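Local coordinates for 2-C-methyl-D-erythritol 4-phosphate cytidylyltransferase (Neisseria gonorrhoeae, PDB 1VGW), which probably catalyses the transfer of a cytidylyl group from CTP to 2-C-methyl-D-erythritol 4-phosphate, a step of isoprenoid biosynthesis by the DXP pathway, at residues I8-A13 with N90-L95; G175-A180 with T190-A195. All coordinates share one frame; numbering follows the deposited sequence.

How the interactions relate
The two contacts share a common helix: helix 84-98, which packs on strand 7-12 in interaction 1, also borders helix 174-180 of interaction 2. Their centres are about 13 Å apart, and V92 joins them, its CG2 lying 4.0 Å from L177 CD2 and its CG1 equally close to H178 N. A93 CB comes 4.2 Å from H178 CE1 beside this seam. Interaction 1 lies away from the predicted catalytic positions, although strand 7-12 leads into the loop of R19 and K26, the predicted stabilisers of the transition state. Interaction 2 is nearer: the side chain of E192 is about 11 Å from that of K214, predicted to position the MEP substrate.

Interaction 1. Residues I8-A13 with N90-L95; sequences IALIPA and NGVAKL
The amide of L95 donates to G91 O over 2.8 Å (N to O), a regular helical turn that brings both residues to the face of 90-95 turned toward strand residues I8 and L10. No hydrogen bond passes between the two segments themselves, so the contact illustrates how a helix can be laid on a sheet by apolar packing alone. L10 does most of the work with its two methyls. CD1 comes down on the bare backbone of the glycine, 4.3 Å from G91 CA, and here the chains approach closely, with L10 CA and G91 CA 7.4 Å apart. With CG anti to the backbone N (chi1 173°), L10 extends toward the helix and brings CD2 within 3.7 Å of V92 CG2; the same methyl lies 3.9 Å from V92 N. The leucine and valine side chains meet at about a right angle. Further along, I8 and L95 lie alongside one another, pointing oppositely. I8 CG2, the branch anti to the backbone N, reaches L95 CD2 at 4.1 Å, while the backbones stand further apart, with 9.5 Å between I8 CA and L95 CA. All five touching residues are buried. A9 points away from 90-95 and meets F44 of helix 36-45, on the other face of the sheet. Strand 7-12 is flanked by the parallel strands 52-56 and 106-109. Residues 90-95 of helix 84-98 run at 144° to residues 8-12, nearer antiparallel than parallel, and the helix belongs to the beta-alpha-beta crossover from strand 75-77 to strand 106-109.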
loop_
_atom_site.group_PDB
_atom_site.type_symbol
_atom_site.label_atom_id
_atom_site.label_comp_id
_atom_site.label_asym_id
_atom_site.label_seq_id
_atom_site.Cartn_x
_atom_site.Cartn_y
_atom_site.Cartn_z
ATOM N N ILE B 8 -19.720 -11.805 -15.340
ATOM C CA ILE B 8 -19.328 -10.884 -16.399
ATOM C C ILE B 8 -18.362 -9.781 -15.975
ATOM O O ILE B 8 -18.688 -8.921 -15.131
ATOM C CB ILE B 8 -20.587 -10.219 -17.003
ATOM C CG1 ILE B 8 -21.606 -11.289 -17.465
ATOM C CG2 ILE B 8 -20.274 -9.296 -18.158
ATOM C CD1 ILE B 8 -22.991 -10.699 -17.632
ATOM N N ALA B 9 -17.179 -9.707 -16.580
ATOM C CA ALA B 9 -16.202 -8.644 -16.240
ATOM C C ALA B 9 -16.512 -7.339 -16.945
ATOM O O ALA B 9 -16.852 -7.346 -18.160
ATOM C CB ALA B 9 -14.779 -9.053 -16.588
ATOM N N LEU B 10 -16.496 -6.231 -16.203
ATOM C CA LEU B 10 -16.755 -4.916 -16.867
ATOM C C LEU B 10 -15.565 -3.990 -16.526
ATOM O O LEU B 10 -15.167 -3.802 -15.368
ATOM C CB LEU B 10 -18.078 -4.328 -16.461
ATOM C CG LEU B 10 -18.512 -2.953 -16.851
ATOM C CD1 LEU B 10 -18.775 -2.846 -18.356
ATOM C CD2 LEU B 10 -19.798 -2.479 -16.133
ATOM N N ILE B 11 -14.942 -3.453 -17.561
ATOM C CA ILE B 11 -13.711 -2.634 -17.418
ATOM C C ILE B 11 -13.902 -1.256 -18.020
ATOM O O ILE B 11 -14.038 -1.099 -19.234
ATOM C CB ILE B 11 -12.558 -3.374 -18.178
ATOM C CG1 ILE B 11 -12.207 -4.682 -17.441
ATOM C CG2 ILE B 11 -11.311 -2.486 -18.285
ATOM C CD1 ILE B 11 -11.261 -5.575 -18.174
ATOM N N PRO B 12 -14.147 -0.260 -17.179
ATOM C CA PRO B 12 -14.340 1.113 -17.630
ATOM C C PRO B 12 -12.978 1.713 -18.017
ATOM O O PRO B 12 -12.130 1.853 -17.134
ATOM C CB PRO B 12 -14.907 1.792 -16.401
ATOM C CG PRO B 12 -14.365 1.037 -15.237
ATOM C CD PRO B 12 -13.947 -0.315 -15.719
ATOM N N ALA B 13 -12.757 1.935 -19.301
ATOM C CA ALA B 13 -11.468 2.455 -19.748
ATOM C C ALA B 13 -11.570 3.701 -20.598
ATOM O O ALA B 13 -10.662 3.913 -21.411
ATOM C CB ALA B 13 -10.732 1.341 -20.543
ATOM N N ASN B 90 -23.325 3.447 -17.738
ATOM C CA ASN B 90 -23.764 3.098 -19.085
ATOM C C ASN B 90 -23.488 1.633 -19.424
ATOM O O ASN B 90 -24.219 0.971 -20.166
ATOM C CB ASN B 90 -23.067 3.975 -20.120
ATOM C CG ASN B 90 -23.266 5.451 -20.049
ATOM O OD1 ASN B 90 -24.190 6.031 -19.499
ATOM N ND2 ASN B 90 -22.291 6.181 -20.673
ATOM N N GLY B 91 -22.352 1.102 -18.988
ATOM C CA GLY B 91 -22.048 -0.296 -19.331
ATOM C C GLY B 91 -23.077 -1.215 -18.674
ATOM O O GLY B 91 -23.631 -2.095 -19.328
ATOM N N VAL B 92 -23.258 -1.069 -17.371
ATOM C CA VAL B 92 -24.250 -1.883 -16.649
ATOM C C VAL B 92 -25.627 -1.735 -17.287
ATOM O O VAL B 92 -26.267 -2.764 -17.553
ATOM C CB VAL B 92 -24.327 -1.508 -15.162
ATOM C CG1 VAL B 92 -25.435 -2.304 -14.450
ATOM C CG2 VAL B 92 -22.997 -1.723 -14.452
ATOM N N ALA B 93 -26.087 -0.534 -17.609
ATOM C CA ALA B 93 -27.396 -0.364 -18.234
ATOM C C ALA B 93 -27.499 -1.089 -19.562
ATOM O O ALA B 93 -28.514 -1.713 -19.917
ATOM C CB ALA B 93 -27.733 1.101 -18.463
ATOM N N LYS B 94 -26.475 -0.905 -20.404
ATOM C CA LYS B 94 -26.453 -1.567 -21.703
ATOM C C LYS B 94 -26.375 -3.070 -21.547
ATOM O O LYS B 94 -27.085 -3.767 -22.287
ATOM C CB LYS B 94 -25.358 -0.962 -22.584
ATOM C CG LYS B 94 -25.252 -1.513 -23.972
ATOM C CD LYS B 94 -24.634 -0.562 -24.997
ATOM C CE LYS B 94 -24.086 -1.398 -26.162
ATOM N NZ LYS B 94 -23.922 -0.631 -27.416
ATOM N N LEU B 95 -25.679 -3.636 -20.560
ATOM C CA LEU B 95 -25.660 -5.106 -20.406
ATOM C C LEU B 95 -27.075 -5.671 -20.158
ATOM O O LEU B 95 -27.397 -6.818 -20.528
ATOM C CB LEU B 95 -24.698 -5.532 -19.310
ATOM C CG LEU B 95 -23.221 -5.687 -19.587
ATOM C CD1 LEU B 95 -22.378 -5.678 -18.301
ATOM C CD2 LEU B 95 -22.885 -6.980 -20.328
#

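Interaction 2. Residues G175-A180 with T190-A195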
loop_
_atom_site.group_PDB
_atom_site.type_symbol
_atom_site.label_atom_id
_atom_site.label_comp_id
_atom_site.label_asym_id
_atom_site.label_seq_id
_atom_site.Cartn_x
_atom_site.Cartn_y
_atom_site.Cartn_z
ATOM N N GLY B 175 -28.789 -6.203 -11.271
ATOM C CA GLY B 175 -29.937 -5.403 -10.837
ATOM C C GLY B 175 -29.647 -4.619 -9.567
ATOM O O GLY B 175 -30.018 -3.419 -9.504
ATOM N N LEU B 176 -28.970 -5.164 -8.578
ATOM C CA LEU B 176 -28.573 -4.407 -7.387
ATOM C C LEU B 176 -27.620 -3.248 -7.717
ATOM O O LEU B 176 -27.753 -2.118 -7.207
ATOM C CB LEU B 176 -27.857 -5.374 -6.414
ATOM C CG LEU B 176 -27.277 -4.756 -5.160
ATOM C CD1 LEU B 176 -28.347 -4.093 -4.296
ATOM C CD2 LEU B 176 -26.526 -5.815 -4.338
ATOM N N LEU B 177 -26.644 -3.482 -8.621
ATOM C CA LEU B 177 -25.687 -2.431 -9.060
ATOM C C LEU B 177 -26.389 -1.368 -9.875
ATOM O O LEU B 177 -26.281 -0.148 -9.647
ATOM C CB LEU B 177 -24.570 -3.106 -9.889
ATOM C CG LEU B 177 -23.297 -2.322 -10.193
ATOM C CD1 LEU B 177 -22.679 -1.708 -8.941
ATOM C CD2 LEU B 177 -22.254 -3.240 -10.877
ATOM N N HIS B 178 -27.199 -1.747 -10.870
ATOM C CA HIS B 178 -27.961 -0.716 -11.611
ATOM C C HIS B 178 -28.780 0.152 -10.641
ATOM O O HIS B 178 -28.862 1.383 -10.704
ATOM C CB HIS B 178 -28.900 -1.427 -12.570
ATOM C CG HIS B 178 -29.693 -0.552 -13.455
ATOM N ND1 HIS B 178 -29.142 0.318 -14.364
ATOM C CD2 HIS B 178 -31.058 -0.432 -13.602
ATOM C CE1 HIS B 178 -30.101 0.953 -15.013
ATOM N NE2 HIS B 178 -31.270 0.542 -14.574
ATOM N N ARG B 179 -29.413 -0.498 -9.649
ATOM C CA ARG B 179 -30.212 0.217 -8.679
ATOM C C ARG B 179 -29.385 1.217 -7.873
ATOM O O ARG B 179 -29.774 2.381 -7.789
ATOM C CB ARG B 179 -30.895 -0.788 -7.719
ATOM C CG ARG B 179 -32.299 -0.421 -7.341
ATOM C CD ARG B 179 -33.330 -1.338 -8.013
ATOM N NE ARG B 179 -32.943 -2.704 -8.079
ATOM C CZ ARG B 179 -33.635 -3.807 -8.064
ATOM N NH1 ARG B 179 -33.067 -4.996 -8.169
ATOM N NH2 ARG B 179 -34.960 -3.727 -7.893
ATOM N N ALA B 180 -28.296 0.788 -7.263
ATOM C CA ALA B 180 -27.460 1.607 -6.403
ATOM C C ALA B 180 -26.785 2.805 -7.058
ATOM O O ALA B 180 -26.602 3.825 -6.399
ATOM C CB ALA B 180 -26.368 0.741 -5.762
ATOM N N THR B 190 -17.960 7.028 -3.520
ATOM C CA THR B 190 -16.665 6.838 -4.173
ATOM C C THR B 190 -16.625 5.571 -5.026
ATOM O O THR B 190 -16.802 5.697 -6.241
ATOM C CB THR B 190 -15.504 6.824 -3.179
ATOM O OG1 THR B 190 -15.880 6.012 -2.049
ATOM C CG2 THR B 190 -15.177 8.243 -2.694
ATOM N N ASP B 191 -16.335 4.400 -4.478
ATOM C CA ASP B 191 -16.302 3.159 -5.229
ATOM C C ASP B 191 -17.698 2.508 -5.387
ATOM O O ASP B 191 -18.689 3.092 -4.923
ATOM C CB ASP B 191 -15.312 2.167 -4.625
ATOM C CG ASP B 191 -15.575 1.697 -3.244
ATOM O OD1 ASP B 191 -14.822 0.917 -2.606
ATOM O OD2 ASP B 191 -16.574 2.097 -2.633
ATOM N N GLU B 192 -17.788 1.371 -6.121
ATOM C CA GLU B 192 -19.103 0.750 -6.308
ATOM C C GLU B 192 -19.675 0.270 -4.959
ATOM O O GLU B 192 -20.869 0.516 -4.749
ATOM C CB GLU B 192 -19.184 -0.353 -7.341
ATOM C CG GLU B 192 -19.012 0.047 -8.792
ATOM C CD GLU B 192 -17.586 0.529 -9.120
ATOM O OE1 GLU B 192 -17.422 1.372 -10.029
ATOM O OE2 GLU B 192 -16.588 0.096 -8.500
ATOM N N ALA B 193 -18.903 -0.319 -4.092
ATOM C CA ALA B 193 -19.343 -0.748 -2.794
ATOM C C ALA B 193 -20.035 0.354 -2.021
ATOM O O ALA B 193 -21.112 0.163 -1.450
ATOM C CB ALA B 193 -18.216 -1.361 -1.981
ATOM N N SER B 194 -19.494 1.575 -1.999
ATOM C CA SER B 194 -20.102 2.649 -1.230
ATOM C C SER B 194 -21.477 3.020 -1.748
ATOM O O SER B 194 -22.269 3.595 -0.993
ATOM C CB SER B 194 -19.166 3.864 -1.105
ATOM O OG SER B 194 -19.270 4.711 -2.233
ATOM N N ALA B 195 -21.785 2.848 -3.021
ATOM C CA ALA B 195 -23.156 3.077 -3.505
ATOM C C ALA B 195 -24.055 1.881 -3.096
ATOM O O ALA B 195 -25.233 2.071 -2.798
ATOM C CB ALA B 195 -23.278 3.247 -4.988
HETATM O O HOH W 1 -26.968 4.085 -3.815
#
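E192 turns its CB toward L177, and the first two carbons of its side chain are the part that touches the leucine. CB and CG each lie 4.1 Å from L177 CD1, so one methyl rests against the aliphatic stem while the two side chains cross at a slant. Beyond CG the glutamate bends (chi2 68°), and CD carries the carboxylate away from helix 174-180; at the tip, OE1 forms a salt bridge with R84 of helix 84-98. The stem thus serves apolar packing and the tip serves a charge, within one buried residue. On the other side, the chi1 of L177 (-166°) swings CG away from the backbone N, and chi2 then turns CD1 to the glutamate. The small residues A180 and A195 let the helices come close, their CA atoms 5.4 Å apart. A180 CB sits 3.4 Å from A195 O and 4.1 Å from A195 CB. One water then clasps both backbones, donating to A180 O at 2.6 Å and to A195 O at 2.8 Å. The start of the second helix is fixed by D191, the N-cap: its OD2 accepts from S194 N at 3.0 Å, approached on the anti side and 34° out of the carboxylate plane. That oxygen also pairs with K147 of the second subunit, from its 146-149/154-158 hairpin. The motif is an N-capped helix start that meets the beta arm of the second subunit, consistent with the IspD dimer; the two short helices follow strand 169-173 of the GT-A-like sheet.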